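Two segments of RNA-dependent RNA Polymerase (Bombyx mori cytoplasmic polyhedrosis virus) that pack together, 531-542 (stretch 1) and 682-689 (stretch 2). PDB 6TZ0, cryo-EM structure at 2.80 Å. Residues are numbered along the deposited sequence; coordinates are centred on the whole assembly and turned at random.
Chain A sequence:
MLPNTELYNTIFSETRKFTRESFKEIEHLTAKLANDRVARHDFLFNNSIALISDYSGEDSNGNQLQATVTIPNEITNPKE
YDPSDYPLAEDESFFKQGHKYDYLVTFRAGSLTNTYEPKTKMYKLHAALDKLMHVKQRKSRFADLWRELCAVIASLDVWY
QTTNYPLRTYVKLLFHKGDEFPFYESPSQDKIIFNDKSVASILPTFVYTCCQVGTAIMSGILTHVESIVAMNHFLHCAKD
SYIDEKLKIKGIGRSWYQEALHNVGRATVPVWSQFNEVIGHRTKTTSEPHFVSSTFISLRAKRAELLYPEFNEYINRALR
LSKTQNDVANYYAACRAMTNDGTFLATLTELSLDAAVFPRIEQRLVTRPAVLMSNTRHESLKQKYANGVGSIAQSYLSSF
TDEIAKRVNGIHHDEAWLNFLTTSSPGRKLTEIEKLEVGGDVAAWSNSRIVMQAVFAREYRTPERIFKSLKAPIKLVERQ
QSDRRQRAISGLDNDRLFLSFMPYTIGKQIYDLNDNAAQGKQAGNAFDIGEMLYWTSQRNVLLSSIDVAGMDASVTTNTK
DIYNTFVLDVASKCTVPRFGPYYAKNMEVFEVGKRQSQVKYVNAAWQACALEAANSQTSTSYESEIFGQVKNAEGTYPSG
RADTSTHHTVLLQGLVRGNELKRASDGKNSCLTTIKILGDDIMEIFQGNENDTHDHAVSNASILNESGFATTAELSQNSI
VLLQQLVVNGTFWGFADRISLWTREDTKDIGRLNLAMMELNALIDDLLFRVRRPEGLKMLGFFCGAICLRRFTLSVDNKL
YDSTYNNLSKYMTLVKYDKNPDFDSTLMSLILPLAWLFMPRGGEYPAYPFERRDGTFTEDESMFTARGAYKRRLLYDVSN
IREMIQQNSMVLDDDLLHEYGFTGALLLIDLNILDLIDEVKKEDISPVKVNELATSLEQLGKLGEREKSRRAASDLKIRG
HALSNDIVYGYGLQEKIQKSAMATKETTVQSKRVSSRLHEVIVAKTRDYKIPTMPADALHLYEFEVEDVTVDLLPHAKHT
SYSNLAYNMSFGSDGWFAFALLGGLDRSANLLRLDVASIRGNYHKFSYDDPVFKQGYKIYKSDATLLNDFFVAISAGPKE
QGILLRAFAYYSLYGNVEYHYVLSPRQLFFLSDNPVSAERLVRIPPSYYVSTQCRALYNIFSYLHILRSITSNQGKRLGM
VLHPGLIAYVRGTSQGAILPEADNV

Stretch 1 531-542: EMLYWTSQRNVL
Stretch 2 (682-689) IMEIFQGN

Stretch 1 enters as a helix that began earlier in the chain and includes residues 531-535. A loop follows, and Val-541 and Leu-542 start a strand. Stretch 2 is a strand from Ile-682 to Gln-687. The two strands pair antiparallel, while the helix runs at 24° to strand 682-687, with the axes 11.1 Å apart at closest approach.

The register sets Val-541 opposite Gln-687 (CA to CA 4.3 Å), a non-hydrogen-bonded pair. Leu-542 lies opposite Phe-686 (CA to CA 5.0 Å), a hydrogen-bonded pair. Leu-542 N donates to Phe-686 O at 2.7 Å, and Phe-686 N donates to Leu-542 O at 2.9 Å. Both bonds are nearly straight. Two residues along on each strand, beyond the Val-541/Gln-687 pair, Gly-688 N donates to Asn-540 O at 3.0 Å. Asn-540 has phi/psi 53/45, a left-handed turn just before the strand. Gly-688 sits at 161/-141, where a CB would jam against the carbonyl O of Gln-687, so the backbone calls for glycine.

Val-541 and Gln-687 share one face of the sheet. Val-541 is p (63°), and Val-541 CG2 lies 3.7 Å from Ile-685 CG2. Gln-687 is extended, t at chi1 and t at chi2, with chi3 at 8°. This carries its amide out to the loop and helix. Gln-687 NE2 gives a weak hydrogen bond to Arg-539 O at 3.3 Å. Gln-687 OE1 approaches Trp-535 CZ3 at 3.3 Å, at the ring edge and near the ring plane.

Leu-542 and Phe-686 share the other face. Leu-542 is t, p and Phe-686 is m with chi2 -81°. Leu-542 CB and Phe-686 CB are 4.2 Å apart, an apolar contact beside the paired backbone.

The helix packs on the strand through Met-532 and Trp-535. Trp-535 is m, chi2 105°, and points toward stretch 2. Ile-685 leaves its CA sideways, but m, t angles bring its end nearer, and Ile-685 CD1 meets Trp-535 CB at 3.7 Å. Met-683 points toward the helix and is t, t, p. Met-532 leaves sideways and is m, t, m. Chi2 is t in both, so each SD lies well out from its backbone, and Met-532 SD and Met-683 SD lie 3.6 Å apart, a buried apolar contact.

Within stretch 1, side chains bond back to helix carbonyls. Thr-536 is m (-37°), and Thr-536 OG1 donates to Met-532 O at a very short 2.3 Å. Ser-537 is m, and Ser-537 OG donates to Leu-533 O at 3.2 Å. Gln-538 folds back as m, m, and Gln-538 NE2 bonds weakly to Tyr-534 O at 3.4 Å.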

# COMPACT_ATOMS: atom_id res chain seq x y z
N GLU A 531 14.64 -18.70 -11.84
CA GLU A 531 13.74 -19.81 -12.10
C GLU A 531 13.14 -19.73 -13.49
O GLU A 531 12.93 -20.76 -14.14
CB GLU A 531 12.63 -19.86 -11.05
CG GLU A 531 13.14 -20.09 -9.64
CD GLU A 531 13.85 -21.43 -9.46
OE1 GLU A 531 13.47 -22.41 -10.12
OE2 GLU A 531 14.79 -21.49 -8.64
N MET A 532 12.89 -18.52 -13.99
CA MET A 532 12.42 -18.38 -15.37
C MET A 532 13.52 -18.71 -16.36
O MET A 532 13.26 -19.34 -17.40
CB MET A 532 11.90 -16.97 -15.60
CG MET A 532 10.64 -16.65 -14.84
SD MET A 532 9.99 -15.01 -15.21
CE MET A 532 11.12 -14.00 -14.28
N LEU A 533 14.74 -18.29 -16.06
CA LEU A 533 15.90 -18.65 -16.87
C LEU A 533 16.14 -20.16 -16.89
O LEU A 533 16.55 -20.70 -17.92
CB LEU A 533 17.12 -17.91 -16.34
CG LEU A 533 17.58 -16.60 -16.97
CD1 LEU A 533 16.50 -15.59 -17.16
CD2 LEU A 533 18.57 -16.01 -15.99
N TYR A 534 15.85 -20.85 -15.80
CA TYR A 534 15.95 -22.31 -15.81
C TYR A 534 14.80 -22.94 -16.59
O TYR A 534 15.04 -23.76 -17.49
CB TYR A 534 15.98 -22.86 -14.38
CG TYR A 534 16.01 -24.36 -14.35
CD1 TYR A 534 17.14 -25.05 -14.75
CD2 TYR A 534 14.91 -25.09 -13.93
CE1 TYR A 534 17.18 -26.42 -14.73
CE2 TYR A 534 14.94 -26.47 -13.92
CZ TYR A 534 16.08 -27.12 -14.32
OH TYR A 534 16.13 -28.49 -14.30
N TRP A 535 13.56 -22.58 -16.28
CA TRP A 535 12.43 -23.26 -16.90
C TRP A 535 12.16 -22.83 -18.33
O TRP A 535 11.27 -23.40 -18.96
CB TRP A 535 11.15 -23.05 -16.08
CG TRP A 535 11.10 -23.86 -14.84
CD1 TRP A 535 11.27 -23.41 -13.57
CD2 TRP A 535 10.88 -25.26 -14.76
NE1 TRP A 535 11.16 -24.46 -12.69
CE2 TRP A 535 10.92 -25.61 -13.40
CE3 TRP A 535 10.65 -26.27 -15.70
CZ2 TRP A 535 10.74 -26.91 -12.95
CZ3 TRP A 535 10.47 -27.56 -15.26
CH2 TRP A 535 10.51 -27.87 -13.90
N THR A 536 12.87 -21.84 -18.86
CA THR A 536 12.69 -21.51 -20.26
C THR A 536 13.78 -22.15 -21.12
O THR A 536 13.65 -22.19 -22.35
CB THR A 536 12.65 -19.99 -20.43
OG1 THR A 536 11.96 -19.42 -19.32
CG2 THR A 536 11.81 -19.64 -21.62
N SER A 537 14.82 -22.69 -20.50
CA SER A 537 15.81 -23.53 -21.16
C SER A 537 15.36 -24.98 -21.28
O SER A 537 16.14 -25.81 -21.76
CB SER A 537 17.14 -23.49 -20.40
OG SER A 537 17.72 -22.21 -20.44
N GLN A 538 14.15 -25.30 -20.85
CA GLN A 538 13.66 -26.67 -20.86
C GLN A 538 12.85 -26.93 -22.12
O GLN A 538 12.45 -26.01 -22.84
CB GLN A 538 12.81 -26.94 -19.62
CG GLN A 538 13.55 -26.69 -18.33
CD GLN A 538 14.73 -27.60 -18.16
OE1 GLN A 538 14.66 -28.78 -18.48
NE2 GLN A 538 15.84 -27.05 -17.70
N ARG A 539 12.58 -28.20 -22.37
CA ARG A 539 11.81 -28.63 -23.52
C ARG A 539 10.54 -29.33 -23.05
O ARG A 539 10.46 -29.79 -21.92
CB ARG A 539 12.64 -29.53 -24.42
CG ARG A 539 13.22 -30.72 -23.72
CD ARG A 539 14.11 -31.48 -24.65
NE ARG A 539 13.35 -32.10 -25.72
CZ ARG A 539 13.88 -32.61 -26.82
NH1 ARG A 539 15.19 -32.56 -27.00
NH2 ARG A 539 13.11 -33.16 -27.75
N ASN A 540 9.57 -29.40 -23.97
CA ASN A 540 8.20 -29.87 -23.72
C ASN A 540 7.56 -29.11 -22.56
O ASN A 540 6.91 -29.69 -21.69
CB ASN A 540 8.15 -31.38 -23.48
CG ASN A 540 8.36 -32.17 -24.75
OD1 ASN A 540 7.84 -31.82 -25.81
ND2 ASN A 540 9.12 -33.24 -24.65
N VAL A 541 7.73 -27.80 -22.56
CA VAL A 541 7.27 -26.95 -21.47
C VAL A 541 6.28 -25.93 -22.03
O VAL A 541 6.46 -25.41 -23.14
CB VAL A 541 8.47 -26.30 -20.74
CG1 VAL A 541 9.28 -25.37 -21.63
CG2 VAL A 541 8.03 -25.59 -19.50
N LEU A 542 5.20 -25.70 -21.29
CA LEU A 542 4.19 -24.72 -21.65
C LEU A 542 4.17 -23.62 -20.60
O LEU A 542 3.92 -23.89 -19.43
CB LEU A 542 2.80 -25.35 -21.77
CG LEU A 542 1.73 -24.34 -22.16
CD1 LEU A 542 2.02 -23.79 -23.54
CD2 LEU A 542 0.35 -24.95 -22.13
N ILE A 682 0.17 -14.11 -11.60
CA ILE A 682 0.32 -15.55 -11.53
C ILE A 682 1.27 -15.96 -12.65
O ILE A 682 1.21 -15.41 -13.75
CB ILE A 682 -1.04 -16.29 -11.68
CG1 ILE A 682 -2.09 -15.73 -10.73
CG2 ILE A 682 -0.90 -17.77 -11.41
CD1 ILE A 682 -3.06 -14.77 -11.39
N MET A 683 2.17 -16.89 -12.36
CA MET A 683 3.09 -17.43 -13.35
C MET A 683 3.06 -18.95 -13.28
O MET A 683 3.67 -19.54 -12.38
CB MET A 683 4.50 -16.91 -13.12
CG MET A 683 5.48 -17.37 -14.16
SD MET A 683 7.14 -16.79 -13.86
CE MET A 683 7.63 -17.85 -12.51
N GLU A 684 2.39 -19.59 -14.22
CA GLU A 684 2.24 -21.04 -14.24
C GLU A 684 3.18 -21.66 -15.26
O GLU A 684 3.29 -21.18 -16.39
CB GLU A 684 0.80 -21.43 -14.56
CG GLU A 684 -0.18 -21.02 -13.49
CD GLU A 684 -1.60 -21.29 -13.89
OE1 GLU A 684 -1.83 -21.64 -15.06
OE2 GLU A 684 -2.50 -21.17 -13.03
N ILE A 685 3.84 -22.75 -14.87
CA ILE A 685 4.72 -23.50 -15.75
C ILE A 685 4.26 -24.95 -15.77
O ILE A 685 4.24 -25.61 -14.73
CB ILE A 685 6.19 -23.39 -15.31
CG1 ILE A 685 6.66 -21.95 -15.37
CG2 ILE A 685 7.06 -24.22 -16.21
CD1 ILE A 685 7.97 -21.71 -14.68
N PHE A 686 3.88 -25.43 -16.95
CA PHE A 686 3.43 -26.80 -17.16
C PHE A 686 4.46 -27.54 -18.00
O PHE A 686 5.07 -26.94 -18.89
CB PHE A 686 2.08 -26.83 -17.87
CG PHE A 686 1.00 -26.09 -17.16
CD1 PHE A 686 0.32 -26.68 -16.11
CD2 PHE A 686 0.65 -24.81 -17.54
CE1 PHE A 686 -0.68 -25.99 -15.45
CE2 PHE A 686 -0.35 -24.13 -16.90
CZ PHE A 686 -1.02 -24.72 -15.85
N GLN A 687 4.65 -28.83 -17.75
CA GLN A 687 5.57 -29.62 -18.55
C GLN A 687 4.95 -30.97 -18.88
O GLN A 687 4.50 -31.69 -17.98
CB GLN A 687 6.91 -29.82 -17.84
CG GLN A 687 7.97 -30.48 -18.70
CD GLN A 687 9.32 -30.56 -18.04
OE1 GLN A 687 9.46 -30.26 -16.86
NE2 GLN A 687 10.33 -30.95 -18.80
N GLY A 688 4.97 -31.33 -20.16
CA GLY A 688 4.45 -32.61 -20.61
C GLY A 688 4.14 -32.61 -22.09
O GLY A 688 4.90 -32.05 -22.88
N ASN A 689 3.04 -33.25 -22.48
CA ASN A 689 2.57 -33.19 -23.85
C ASN A 689 1.71 -31.96 -24.04
O ASN A 689 1.29 -31.31 -23.08
CB ASN A 689 1.76 -34.44 -24.20
CG ASN A 689 2.62 -35.65 -24.39
OD1 ASN A 689 3.66 -35.59 -25.06
ND2 ASN A 689 2.22 -36.77 -23.79